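Local coordinates for protein putative sortase (PDB 2W1K) that probably catalyses the sortase transpeptidation that joins pilin subunits into the pilus fibre of Streptococcus pneumoniae, at residues His9-Val13 with Tyr136-Gln140; Pro44-Gly49 with Ala82-Leu87; Val52-Val56 with His93-Leu99; Leu87-Leu91 with Val120-His124. All blocks are in the same frame, centred on the assembly; numbering follows the deposited sequence.

Overall arrangement
Interactions 2 and 3 tie two parts of the loop that follows helix 18-34 to the body of the sortase domain; their centres are about 13 Å apart, and they touch where Ala82 and Pro44 pack against His93 and Val94. Interaction 2 lies beside the presumed active site, with Phe45 reaching Cys175 and Arg184. Interaction 4 shares Leu87 and helix 84-89 with it, about 12 Å away between centres, and joins the helix to the loop beyond strand 106-111. Interaction 1 stands apart, its centre about 18 to 23 Å from the others, and fixes the N-terminal helix 5-15; along the chain it encloses the other three.

Interaction 1 (His9-Val13 with Tyr136-Gln140); sequences HATFV and YDNGQ
The imidazole of His9 meets the carboxylate of Asp137 with its edge, while Val13 CG2 lies 3.4 Å above one ring face, offset toward the rim. NE2 of His9 donates to OD2 of Asp137 over 2.7 Å. The bond is nearly straight, and the oxygen lies close to the ring plane. Ring and carboxylate are nevertheless turned 58° apart, and OD2 is approached on its anti side, 31° out of the carboxylate plane. The phenyl group of Phe12 touches the backbone one step further along: its edge, at CZ, faces Asn138 C at 3.8 Å, whereas CE2 comes obliquely to within 3.4 Å of Asp137 O. CG of Phe12 stands anti to the backbone N (chi1 176°), which carries the ring out from the helix to the turn. Val13, whose CG2 covers the imidazole, also touches the turn, CG1 lying 3.8 Å from Gly139 O.

Asp137 is gripped at both oxygens. OD1 accepts from Gly139 N at 2.8 Å in an Asx turn, and OD2 also forms a salt bridge with Lys197, which would probably stabilise its negative charge. The contact thus fastens N-terminal helix 5-15 to the end of strand 133-137 and the turn leading into strand 141-153. Tyr66 of strand 65-69 meets both aromatic rings of the helix, and Phe210, just beyond helix 202-209, stacks on His9.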
loop_
_atom_site.group_PDB
_atom_site.type_symbol
_atom_site.label_atom_id
_atom_site.label_comp_id
_atom_site.label_asym_id
_atom_site.label_seq_id
_atom_site.Cartn_x
_atom_site.Cartn_y
_atom_site.Cartn_z
ATOM N N HIS A 9 -12.929 7.604 -1.967
ATOM C CA HIS A 9 -12.818 6.438 -2.845
ATOM C C HIS A 9 -13.697 6.673 -4.068
ATOM O O HIS A 9 -13.288 6.413 -5.208
ATOM C CB HIS A 9 -13.256 5.141 -2.145
ATOM C CG HIS A 9 -13.268 3.979 -3.079
ATOM N ND1 HIS A 9 -14.422 3.447 -3.617
ATOM C CD2 HIS A 9 -12.241 3.283 -3.632
ATOM C CE1 HIS A 9 -14.115 2.461 -4.429
ATOM N NE2 HIS A 9 -12.800 2.333 -4.445
ATOM N N ALA A 10 -14.920 7.135 -3.858
ATOM C CA ALA A 10 -15.763 7.278 -5.040
ATOM C C ALA A 10 -15.147 8.381 -5.923
ATOM O O ALA A 10 -15.145 8.251 -7.159
ATOM C CB ALA A 10 -17.286 7.565 -4.716
ATOM N N THR A 11 -14.599 9.436 -5.328
ATOM C CA THR A 11 -14.019 10.452 -6.210
ATOM C C THR A 11 -12.743 9.937 -6.960
ATOM O O THR A 11 -12.627 10.070 -8.217
ATOM C CB THR A 11 -13.840 11.891 -5.541
ATOM O OG1 THR A 11 -12.452 12.171 -5.265
ATOM C CG2 THR A 11 -14.733 12.088 -4.268
ATOM N N PHE A 12 -11.817 9.337 -6.191
ATOM C CA PHE A 12 -10.711 8.554 -6.768
ATOM C C PHE A 12 -11.187 7.784 -7.976
ATOM O O PHE A 12 -10.733 8.053 -9.106
ATOM C CB PHE A 12 -10.087 7.574 -5.761
ATOM C CG PHE A 12 -9.015 6.715 -6.376
ATOM C CD1 PHE A 12 -7.850 7.292 -6.888
ATOM C CD2 PHE A 12 -9.188 5.319 -6.505
ATOM C CE1 PHE A 12 -6.858 6.482 -7.475
ATOM C CE2 PHE A 12 -8.194 4.522 -7.089
ATOM C CZ PHE A 12 -7.037 5.119 -7.575
ATOM N N VAL A 13 -12.133 6.860 -7.766
ATOM C CA VAL A 13 -12.591 6.014 -8.845
ATOM C C VAL A 13 -13.140 6.790 -10.034
ATOM O O VAL A 13 -12.775 6.478 -11.173
ATOM C CB VAL A 13 -13.611 4.917 -8.441
ATOM C CG1 VAL A 13 -14.127 4.154 -9.722
ATOM C CG2 VAL A 13 -12.968 3.949 -7.519
ATOM N N TYR A 136 -7.143 -4.049 -3.067
ATOM C CA TYR A 136 -6.429 -2.881 -3.425
ATOM C C TYR A 136 -7.069 -2.337 -4.704
ATOM O O TYR A 136 -7.109 -3.012 -5.711
ATOM C CB TYR A 136 -4.886 -3.221 -3.628
ATOM C CG TYR A 136 -4.144 -2.004 -4.052
ATOM C CD1 TYR A 136 -3.702 -1.074 -3.112
ATOM C CD2 TYR A 136 -3.916 -1.722 -5.413
ATOM C CE1 TYR A 136 -3.053 0.121 -3.486
ATOM C CE2 TYR A 136 -3.309 -0.511 -5.813
ATOM C CZ TYR A 136 -2.855 0.377 -4.847
ATOM O OH TYR A 136 -2.334 1.588 -5.210
ATOM N N ASP A 137 -7.475 -1.082 -4.736
ATOM C CA ASP A 137 -8.146 -0.587 -5.926
ATOM C C ASP A 137 -7.286 0.435 -6.691
ATOM O O ASP A 137 -6.916 1.483 -6.097
ATOM C CB ASP A 137 -9.488 -0.013 -5.465
ATOM C CG ASP A 137 -10.369 0.412 -6.602
ATOM O OD1 ASP A 137 -9.927 0.445 -7.787
ATOM O OD2 ASP A 137 -11.559 0.736 -6.284
ATOM N N ASN A 138 -6.914 0.141 -7.953
ATOM C CA ASN A 138 -6.020 1.044 -8.718
ATOM C C ASN A 138 -6.846 1.912 -9.610
ATOM O O ASN A 138 -6.316 2.624 -10.498
ATOM C CB ASN A 138 -4.969 0.320 -9.598
ATOM C CG ASN A 138 -5.560 -0.685 -10.612
ATOM O OD1 ASN A 138 -6.654 -0.578 -11.100
ATOM N ND2 ASN A 138 -4.792 -1.658 -10.907
ATOM N N GLY A 139 -8.151 1.843 -9.407
ATOM C CA GLY A 139 -9.059 2.627 -10.267
ATOM C C GLY A 139 -10.000 1.826 -11.104
ATOM O O GLY A 139 -11.231 1.962 -10.979
ATOM N N GLN A 140 -9.428 0.991 -11.966
ATOM C CA GLN A 140 -10.168 0.083 -12.894
ATOM C C GLN A 140 -10.166 -1.359 -12.530
ATOM O O GLN A 140 -10.833 -2.123 -13.193
ATOM C CB GLN A 140 -9.520 0.124 -14.295
ATOM C CG GLN A 140 -9.256 1.522 -14.747
ATOM C CD GLN A 140 -10.402 2.175 -15.469
ATOM O OE1 GLN A 140 -10.711 3.370 -15.276
ATOM N NE2 GLN A 140 -11.001 1.448 -16.357
#

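Interaction 2 (Pro44-Gly49 with Ala82-Leu87)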
loop_
_atom_site.group_PDB
_atom_site.type_symbol
_atom_site.label_atom_id
_atom_site.label_comp_id
_atom_site.label_asym_id
_atom_site.label_seq_id
_atom_site.Cartn_x
_atom_site.Cartn_y
_atom_site.Cartn_z
ATOM N N PRO A 44 10.315 4.450 7.068
ATOM C CA PRO A 44 9.160 5.343 6.937
ATOM C C PRO A 44 8.774 6.067 8.230
ATOM O O PRO A 44 8.104 7.077 8.186
ATOM C CB PRO A 44 8.042 4.409 6.497
ATOM C CG PRO A 44 8.473 3.086 6.992
ATOM C CD PRO A 44 9.936 3.038 6.838
ATOM N N PHE A 45 9.244 5.609 9.362
ATOM C CA PHE A 45 8.856 6.211 10.637
ATOM C C PHE A 45 10.063 6.885 11.233
ATOM O O PHE A 45 10.120 7.139 12.451
ATOM C CB PHE A 45 8.191 5.176 11.601
ATOM C CG PHE A 45 6.998 4.502 10.975
ATOM C CD1 PHE A 45 5.804 5.201 10.857
ATOM C CD2 PHE A 45 7.100 3.255 10.362
ATOM C CE1 PHE A 45 4.670 4.611 10.224
ATOM C CE2 PHE A 45 5.982 2.647 9.714
ATOM C CZ PHE A 45 4.781 3.346 9.645
ATOM N N LEU A 46 11.050 7.171 10.391
ATOM C CA LEU A 46 11.812 8.279 10.791
ATOM C C LEU A 46 11.117 9.473 11.327
ATOM O O LEU A 46 11.313 9.775 12.535
ATOM C CB LEU A 46 13.309 8.198 10.820
ATOM C CG LEU A 46 13.396 7.936 12.386
ATOM C CD1 LEU A 46 12.603 6.702 12.875
ATOM C CD2 LEU A 46 14.809 7.992 13.066
ATOM N N ALA A 47 10.155 9.957 10.530
ATOM C CA ALA A 47 10.230 11.296 10.052
ATOM C C ALA A 47 9.355 11.526 8.797
ATOM O O ALA A 47 8.508 10.683 8.403
ATOM C CB ALA A 47 11.720 11.519 9.671
ATOM N N GLU A 48 9.612 12.685 8.174
ATOM C CA GLU A 48 9.431 12.862 6.747
ATOM C C GLU A 48 10.428 11.977 5.940
ATOM O O GLU A 48 10.874 10.905 6.398
ATOM C CB GLU A 48 9.637 14.331 6.380
ATOM C CG GLU A 48 8.687 15.298 7.071
ATOM C CD GLU A 48 7.512 15.728 6.153
ATOM O OE1 GLU A 48 7.784 16.128 5.007
ATOM O OE2 GLU A 48 6.327 15.673 6.548
ATOM N N GLY A 49 10.774 12.400 4.727
ATOM C CA GLY A 49 11.566 11.511 3.885
ATOM C C GLY A 49 12.381 12.159 2.795
ATOM O O GLY A 49 11.849 12.474 1.705
ATOM N N ALA A 82 6.489 8.109 2.090
ATOM C CA ALA A 82 5.939 7.896 3.383
ATOM C C ALA A 82 6.619 8.976 4.217
ATOM O O ALA A 82 7.611 8.696 4.810
ATOM C CB ALA A 82 6.359 6.441 3.916
ATOM N N ASP A 83 6.150 10.209 4.181
ATOM C CA ASP A 83 6.684 11.261 5.071
ATOM C C ASP A 83 5.581 11.558 6.120
ATOM O O ASP A 83 4.479 10.994 6.094
ATOM C CB ASP A 83 7.028 12.526 4.285
ATOM C CG ASP A 83 5.867 12.967 3.415
ATOM O OD1 ASP A 83 4.712 12.592 3.740
ATOM O OD2 ASP A 83 6.069 13.574 2.338
ATOM N N TYR A 84 5.876 12.486 7.012
ATOM C CA TYR A 84 4.963 12.910 8.049
ATOM C C TYR A 84 3.666 13.376 7.469
ATOM O O TYR A 84 2.627 13.088 8.019
ATOM C CB TYR A 84 5.613 14.108 8.798
ATOM C CG TYR A 84 4.781 14.708 9.927
ATOM C CD1 TYR A 84 5.037 14.335 11.302
ATOM C CD2 TYR A 84 3.741 15.647 9.678
ATOM C CE1 TYR A 84 4.301 14.919 12.409
ATOM C CE2 TYR A 84 2.979 16.195 10.779
ATOM C CZ TYR A 84 3.286 15.818 12.121
ATOM O OH TYR A 84 2.577 16.337 13.164
ATOM N N HIS A 85 3.742 14.186 6.407
ATOM C CA HIS A 85 2.586 14.807 5.782
ATOM C C HIS A 85 1.666 13.724 5.283
ATOM O O HIS A 85 0.496 13.656 5.709
ATOM C CB HIS A 85 3.093 15.736 4.669
ATOM C CG HIS A 85 2.041 16.265 3.741
ATOM N ND1 HIS A 85 2.172 16.240 2.359
ATOM C CD2 HIS A 85 0.817 16.809 3.994
ATOM C CE1 HIS A 85 1.078 16.754 1.807
ATOM N NE2 HIS A 85 0.257 17.144 2.771
ATOM N N HIS A 86 2.156 12.854 4.394
ATOM C CA HIS A 86 1.315 11.759 3.871
ATOM C C HIS A 86 0.813 10.766 4.939
ATOM O O HIS A 86 -0.329 10.260 4.912
ATOM C CB HIS A 86 2.057 10.919 2.806
ATOM C CG HIS A 86 2.293 11.650 1.531
ATOM N ND1 HIS A 86 3.276 11.293 0.619
ATOM C CD2 HIS A 86 1.736 12.803 1.057
ATOM C CE1 HIS A 86 3.309 12.193 -0.345
ATOM N NE2 HIS A 86 2.356 13.091 -0.122
ATOM N N LEU A 87 1.689 10.413 5.854
ATOM C CA LEU A 87 1.265 9.494 6.903
ATOM C C LEU A 87 0.266 10.107 7.868
ATOM O O LEU A 87 -0.410 9.363 8.594
ATOM C CB LEU A 87 2.451 8.965 7.689
ATOM C CG LEU A 87 3.313 7.918 6.923
ATOM C CD1 LEU A 87 4.560 7.567 7.779
ATOM C CD2 LEU A 87 2.477 6.677 6.544
HETATM O O HOH W 1 8.433 14.711 2.239
#
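Glu48, as modelled, lays its carboxylate against that of Asp83, the two planes stacked and only 14° apart, although the exact position of the Glu48 carboxylate is less certain. The chains are close as well, the CA atoms of Glu48 and Asp83 lying 3.6 Å apart. Glu48 OE1 and Asp83 OD2 approach to 4.1 Å, and a water donates to both, at 3.2 Å from Glu48 OE1 and 2.6 Å from Asp83 OD2, which should ease the repulsion between like charges. The other oxygen of Asp83 caps helix 84-89: OD1 accepts from His86 N at 2.7 Å, nearly along its C-O axis. The aspartate is therefore the N-cap, with the glutamate beside the same helix end.

Segment 44-49 belongs to the loop carrying Asp43-Pro44-Phe45, which matches the lid motif of class C pilus sortases. Consistent with a closed lid, Phe45 reaches Cys175, in the family's TLXTC signature, and Arg184. Leu87, from the first turn of the helix, brings CD1 against both lid residues, 3.6 Å from Pro44 O and 3.8 Å from Phe45 CE1, its side chain crossing that of Phe45 at about a right angle. Pro44 CB also packs on Ala82 CB at 3.7 Å.

Interaction 3 (Val52-Val56 with His93-Leu99)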
loop_
_atom_site.group_PDB
_atom_site.type_symbol
_atom_site.label_atom_id
_atom_site.label_comp_id
_atom_site.label_asym_id
_atom_site.label_seq_id
_atom_site.Cartn_x
_atom_site.Cartn_y
_atom_site.Cartn_z
ATOM N N VAL A 52 11.875 12.595 -2.568
ATOM C CA VAL A 52 11.372 11.630 -3.490
ATOM C C VAL A 52 10.769 12.230 -4.741
ATOM O O VAL A 52 10.080 13.217 -4.699
ATOM C CB VAL A 52 10.388 10.631 -2.811
ATOM C CG1 VAL A 52 10.085 9.473 -3.786
ATOM C CG2 VAL A 52 10.997 10.019 -1.537
ATOM N N ASN A 53 11.028 11.640 -5.887
ATOM C CA ASN A 53 10.282 12.042 -7.076
ATOM C C ASN A 53 9.843 10.813 -7.801
ATOM O O ASN A 53 10.589 10.239 -8.578
ATOM C CB ASN A 53 11.114 12.937 -8.014
ATOM C CG ASN A 53 12.650 12.802 -7.789
ATOM O OD1 ASN A 53 13.350 13.755 -7.298
ATOM N ND2 ASN A 53 13.204 11.608 -8.188
ATOM N N TYR A 54 8.625 10.384 -7.518
ATOM C CA TYR A 54 8.090 9.217 -8.182
ATOM C C TYR A 54 7.866 9.452 -9.663
ATOM O O TYR A 54 7.998 8.518 -10.433
ATOM C CB TYR A 54 6.769 8.814 -7.541
ATOM C CG TYR A 54 6.891 8.050 -6.253
ATOM C CD1 TYR A 54 7.186 8.719 -5.076
ATOM C CD2 TYR A 54 6.633 6.636 -6.197
ATOM C CE1 TYR A 54 7.233 8.044 -3.854
ATOM C CE2 TYR A 54 6.682 5.972 -4.997
ATOM C CZ TYR A 54 6.994 6.657 -3.819
ATOM O OH TYR A 54 7.029 5.998 -2.586
ATOM N N GLN A 55 7.500 10.666 -10.066
ATOM C CA GLN A 55 7.152 10.953 -11.483
ATOM C C GLN A 55 6.072 9.976 -11.971
ATOM O O GLN A 55 6.153 9.388 -13.074
ATOM C CB GLN A 55 8.382 10.886 -12.417
ATOM C CG GLN A 55 9.503 11.694 -11.917
ATOM C CD GLN A 55 10.686 11.842 -12.873
ATOM O OE1 GLN A 55 11.099 10.885 -13.540
ATOM N NE2 GLN A 55 11.290 13.057 -12.900
ATOM N N VAL A 56 5.108 9.706 -11.129
ATOM C CA VAL A 56 4.002 8.825 -11.559
ATOM C C VAL A 56 2.794 9.801 -11.875
ATOM O O VAL A 56 2.138 9.723 -12.914
ATOM C CB VAL A 56 3.665 7.737 -10.443
ATOM C CG1 VAL A 56 2.273 7.124 -10.632
ATOM C CG2 VAL A 56 4.860 6.697 -10.267
ATOM N N HIS A 93 2.933 4.564 0.262
ATOM C CA HIS A 93 3.855 3.617 -0.308
ATOM C C HIS A 93 5.279 4.037 0.073
ATOM O O HIS A 93 5.591 5.247 0.137
ATOM C CB HIS A 93 3.668 3.572 -1.827
ATOM C CG HIS A 93 4.766 2.857 -2.522
ATOM N ND1 HIS A 93 5.907 3.509 -2.959
ATOM C CD2 HIS A 93 4.935 1.532 -2.824
ATOM C CE1 HIS A 93 6.731 2.625 -3.477
ATOM N NE2 HIS A 93 6.180 1.423 -3.406
ATOM N N VAL A 94 6.119 3.050 0.395
ATOM C CA VAL A 94 7.548 3.236 0.772
ATOM C C VAL A 94 8.475 3.289 -0.445
ATOM O O VAL A 94 8.676 2.310 -1.157
ATOM C CB VAL A 94 7.964 2.150 1.793
ATOM C CG1 VAL A 94 9.478 2.283 2.195
ATOM C CG2 VAL A 94 7.059 2.385 3.121
ATOM N N ASP A 95 8.987 4.482 -0.723
ATOM C CA ASP A 95 9.912 4.682 -1.824
ATOM C C ASP A 95 11.061 3.680 -1.752
ATOM O O ASP A 95 11.667 3.467 -0.665
ATOM C CB ASP A 95 10.443 6.097 -1.779
ATOM C CG ASP A 95 11.362 6.431 -3.007
ATOM O OD1 ASP A 95 10.948 6.318 -4.178
ATOM O OD2 ASP A 95 12.537 6.772 -2.815
ATOM N N GLY A 96 11.398 3.099 -2.909
ATOM C CA GLY A 96 12.532 2.261 -3.052
ATOM C C GLY A 96 11.969 0.811 -3.020
ATOM O O GLY A 96 12.706 -0.171 -3.161
ATOM N N THR A 97 10.679 0.667 -2.776
ATOM C CA THR A 97 10.006 -0.663 -3.013
ATOM C C THR A 97 9.072 -0.491 -4.235
ATOM O O THR A 97 8.555 0.609 -4.499
ATOM C CB THR A 97 9.226 -1.194 -1.809
ATOM O OG1 THR A 97 8.033 -0.405 -1.619
ATOM C CG2 THR A 97 10.181 -1.139 -0.536
ATOM N N PRO A 98 8.874 -1.580 -4.991
ATOM C CA PRO A 98 8.021 -1.467 -6.147
ATOM C C PRO A 98 6.603 -1.007 -5.814
ATOM O O PRO A 98 6.027 -1.279 -4.731
ATOM C CB PRO A 98 8.099 -2.892 -6.796
ATOM C CG PRO A 98 8.351 -3.832 -5.532
ATOM C CD PRO A 98 9.410 -2.951 -4.783
ATOM N N LEU A 99 6.015 -0.338 -6.758
ATOM C CA LEU A 99 4.540 -0.139 -6.720
ATOM C C LEU A 99 3.834 -1.513 -6.956
ATOM O O LEU A 99 4.410 -2.455 -7.570
ATOM C CB LEU A 99 4.112 0.900 -7.805
ATOM C CG LEU A 99 4.819 2.249 -7.518
ATOM C CD1 LEU A 99 4.746 3.220 -8.792
ATOM C CD2 LEU A 99 4.124 3.032 -6.334
#
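With CG anti to the carbonyl carbon (chi1 -79°), the ring of Tyr54 is sent across to segment 93-99, where His93, its CG anti to the backbone N (chi1 167°), turns ND1 to meet it. The phenol OH and ND1 lie 2.8 Å apart and share a hydrogen bond in which either group could be the donor. The hydroxyl sits in the plane of the imidazole and ND1 in that of the phenol, and the two rings meet rim to rim, their planes 72° apart. Asp95 slides past the tyrosine in the opposite direction, placing OD1 over one face of the Tyr54 ring, about 4.0 Å above it and toward the rim. Val52 comes to meet the same carboxylate head-on, CG1 reaching OD1 of Asp95 at 3.3 Å. Leu99 is shared between two partners: its CD1 meets Val56 CG2 tip to tip at 3.8 Å, while CD2 covers the centre of one His93 face.

Segment 52-56 belongs to the long loop after helix 18-34, and segment 93-99 follows strand 91-93 with a type II turn at Val94-Thr97. Tyr31 of the helix lies nearly parallel to the Tyr54 ring and bonds to Asp95 OD1. Phenol and imidazole thus satisfy one another in a buried setting, with further weak bonds from His93 NE2 to Thr97 O and Pro98 O limiting the rotation of the imidazole.

Interaction 4 (Leu87-Leu91 with Val120-His124); sequences LGMGL and VFFRH
Phe121 lays its ring against the backbone at the end of helix 84-89, overlapping chiefly the main chain of Gly90. CZ stands 3.4 Å from Gly90 N, CE1 is 3.6 Å from Gly90 CA, and Gly90 O lies about 4.0 Å above one face, displaced toward the rim. The ring also meets the carbonyls of the last helical turn: CE2 comes to 3.4 Å from Leu87 O in an oblique approach, whereas Gly88 O lies at the edge, near the ring plane. Gly90 is where the chain leaves helical geometry with a positive phi.

The two phenylalanines occupy the middle of a type II' turn, Val120 to Arg123, closed by a bond from Arg123 N to Val120 O. This turn lies in the excursion between strands 106-111 and 133-137 of the sortase beta-barrel, and helix 84-89 leads directly into strand 91-93 of the same barrel.

Phe122 offers a ring face to a side chain. The Leu91 side chain crosses that of Phe122 at about a right angle and places CD2 3.9 Å from the ring centroid, 15° off the normal, a CH-pi contact; CD1 of Leu91 adds a touch on CZ of Phe122 at 3.8 Å. A chi1 of -53°, which sets CG of Leu91 opposite its own carbonyl carbon, brings both methyls to that ring, and CD2 also borders CD1 of Phe121. Phe122 further packs on Leu172 and Thr174 of strand 168-176, while His113 touches the Phe121 side chain and pairs with Phe122 through the backbone.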
loop_
_atom_site.group_PDB
_atom_site.type_symbol
_atom_site.label_atom_id
_atom_site.label_comp_id
_atom_site.label_asym_id
_atom_site.label_seq_id
_atom_site.Cartn_x
_atom_site.Cartn_y
_atom_site.Cartn_z
ATOM N N LEU A 87 1.689 10.413 5.854
ATOM C CA LEU A 87 1.265 9.494 6.903
ATOM C C LEU A 87 0.266 10.107 7.868
ATOM O O LEU A 87 -0.410 9.363 8.594
ATOM C CB LEU A 87 2.451 8.965 7.689
ATOM C CG LEU A 87 3.313 7.918 6.923
ATOM C CD1 LEU A 87 4.560 7.567 7.779
ATOM C CD2 LEU A 87 2.477 6.677 6.544
ATOM N N GLY A 88 0.172 11.448 7.865
ATOM C CA GLY A 88 -0.846 12.127 8.659
ATOM C C GLY A 88 -2.173 12.073 7.924
ATOM O O GLY A 88 -3.238 12.292 8.524
ATOM N N MET A 89 -2.139 11.800 6.609
ATOM C CA MET A 89 -3.401 11.798 5.834
ATOM C C MET A 89 -3.954 10.456 5.357
ATOM O O MET A 89 -5.092 10.411 4.819
ATOM C CB MET A 89 -3.362 12.840 4.663
ATOM C CG MET A 89 -2.188 12.741 3.796
ATOM S SD MET A 89 -1.851 14.382 2.974
ATOM C CE MET A 89 -3.495 14.729 2.397
ATOM N N GLY A 90 -3.233 9.364 5.584
ATOM C CA GLY A 90 -3.632 8.080 5.030
ATOM C C GLY A 90 -2.446 7.141 5.093
ATOM O O GLY A 90 -1.592 7.242 6.037
ATOM N N LEU A 91 -2.406 6.166 4.150
ATOM C CA LEU A 91 -1.317 5.154 4.141
ATOM C C LEU A 91 -0.346 5.633 3.094
ATOM O O LEU A 91 -0.711 6.472 2.280
ATOM C CB LEU A 91 -1.862 3.776 3.752
ATOM C CG LEU A 91 -3.044 3.368 4.618
ATOM C CD1 LEU A 91 -3.625 2.064 4.138
ATOM C CD2 LEU A 91 -2.586 3.321 6.199
ATOM N N VAL A 120 -7.323 5.626 13.188
ATOM C CA VAL A 120 -6.874 4.268 13.546
ATOM C C VAL A 120 -5.754 3.756 12.699
ATOM O O VAL A 120 -4.787 3.233 13.217
ATOM C CB VAL A 120 -8.040 3.312 13.550
ATOM C CG1 VAL A 120 -7.580 1.915 13.933
ATOM C CG2 VAL A 120 -9.160 3.844 14.566
ATOM N N PHE A 121 -5.865 3.940 11.372
ATOM C CA PHE A 121 -4.822 3.510 10.420
ATOM C C PHE A 121 -4.381 2.076 10.711
ATOM O O PHE A 121 -5.264 1.139 10.764
ATOM C CB PHE A 121 -3.623 4.457 10.376
ATOM C CG PHE A 121 -3.914 5.770 9.771
ATOM C CD1 PHE A 121 -4.894 5.898 8.788
ATOM C CD2 PHE A 121 -3.243 6.914 10.191
ATOM C CE1 PHE A 121 -5.235 7.188 8.136
ATOM C CE2 PHE A 121 -3.486 8.209 9.541
ATOM C CZ PHE A 121 -4.531 8.352 8.522
ATOM N N PHE A 122 -3.073 1.851 10.908
ATOM C CA PHE A 122 -2.669 0.447 11.157
ATOM C C PHE A 122 -2.672 -0.013 12.676
ATOM O O PHE A 122 -1.931 -0.944 13.089
ATOM C CB PHE A 122 -1.315 0.220 10.445
ATOM C CG PHE A 122 -1.428 0.065 8.901
ATOM C CD1 PHE A 122 -2.678 -0.159 8.291
ATOM C CD2 PHE A 122 -0.277 0.070 8.092
ATOM C CE1 PHE A 122 -2.774 -0.374 6.897
ATOM C CE2 PHE A 122 -0.324 -0.131 6.742
ATOM C CZ PHE A 122 -1.552 -0.389 6.123
ATOM N N ARG A 123 -3.413 0.714 13.549
ATOM C CA ARG A 123 -3.376 0.384 15.017
ATOM C C ARG A 123 -3.419 -1.140 15.229
ATOM O O ARG A 123 -2.634 -1.745 16.064
ATOM C CB ARG A 123 -4.564 1.029 15.736
ATOM C CG ARG A 123 -4.371 1.059 17.279
ATOM C CD ARG A 123 -5.265 2.117 17.874
ATOM N NE ARG A 123 -4.898 3.462 17.368
ATOM C CZ ARG A 123 -5.599 4.563 17.637
ATOM N NH1 ARG A 123 -6.701 4.488 18.406
ATOM N NH2 ARG A 123 -5.185 5.746 17.161
ATOM N N HIS A 124 -4.296 -1.781 14.451
ATOM C CA HIS A 124 -4.682 -3.201 14.648
ATOM C C HIS A 124 -4.150 -4.288 13.692
ATOM O O HIS A 124 -4.678 -5.406 13.643
ATOM C CB HIS A 124 -6.208 -3.319 14.626
ATOM C CG HIS A 124 -6.889 -2.407 15.622
ATOM N ND1 HIS A 124 -6.704 -2.526 17.002
ATOM C CD2 HIS A 124 -7.771 -1.386 15.440
ATOM C CE1 HIS A 124 -7.433 -1.605 17.610
ATOM N NE2 HIS A 124 -8.064 -0.889 16.689
#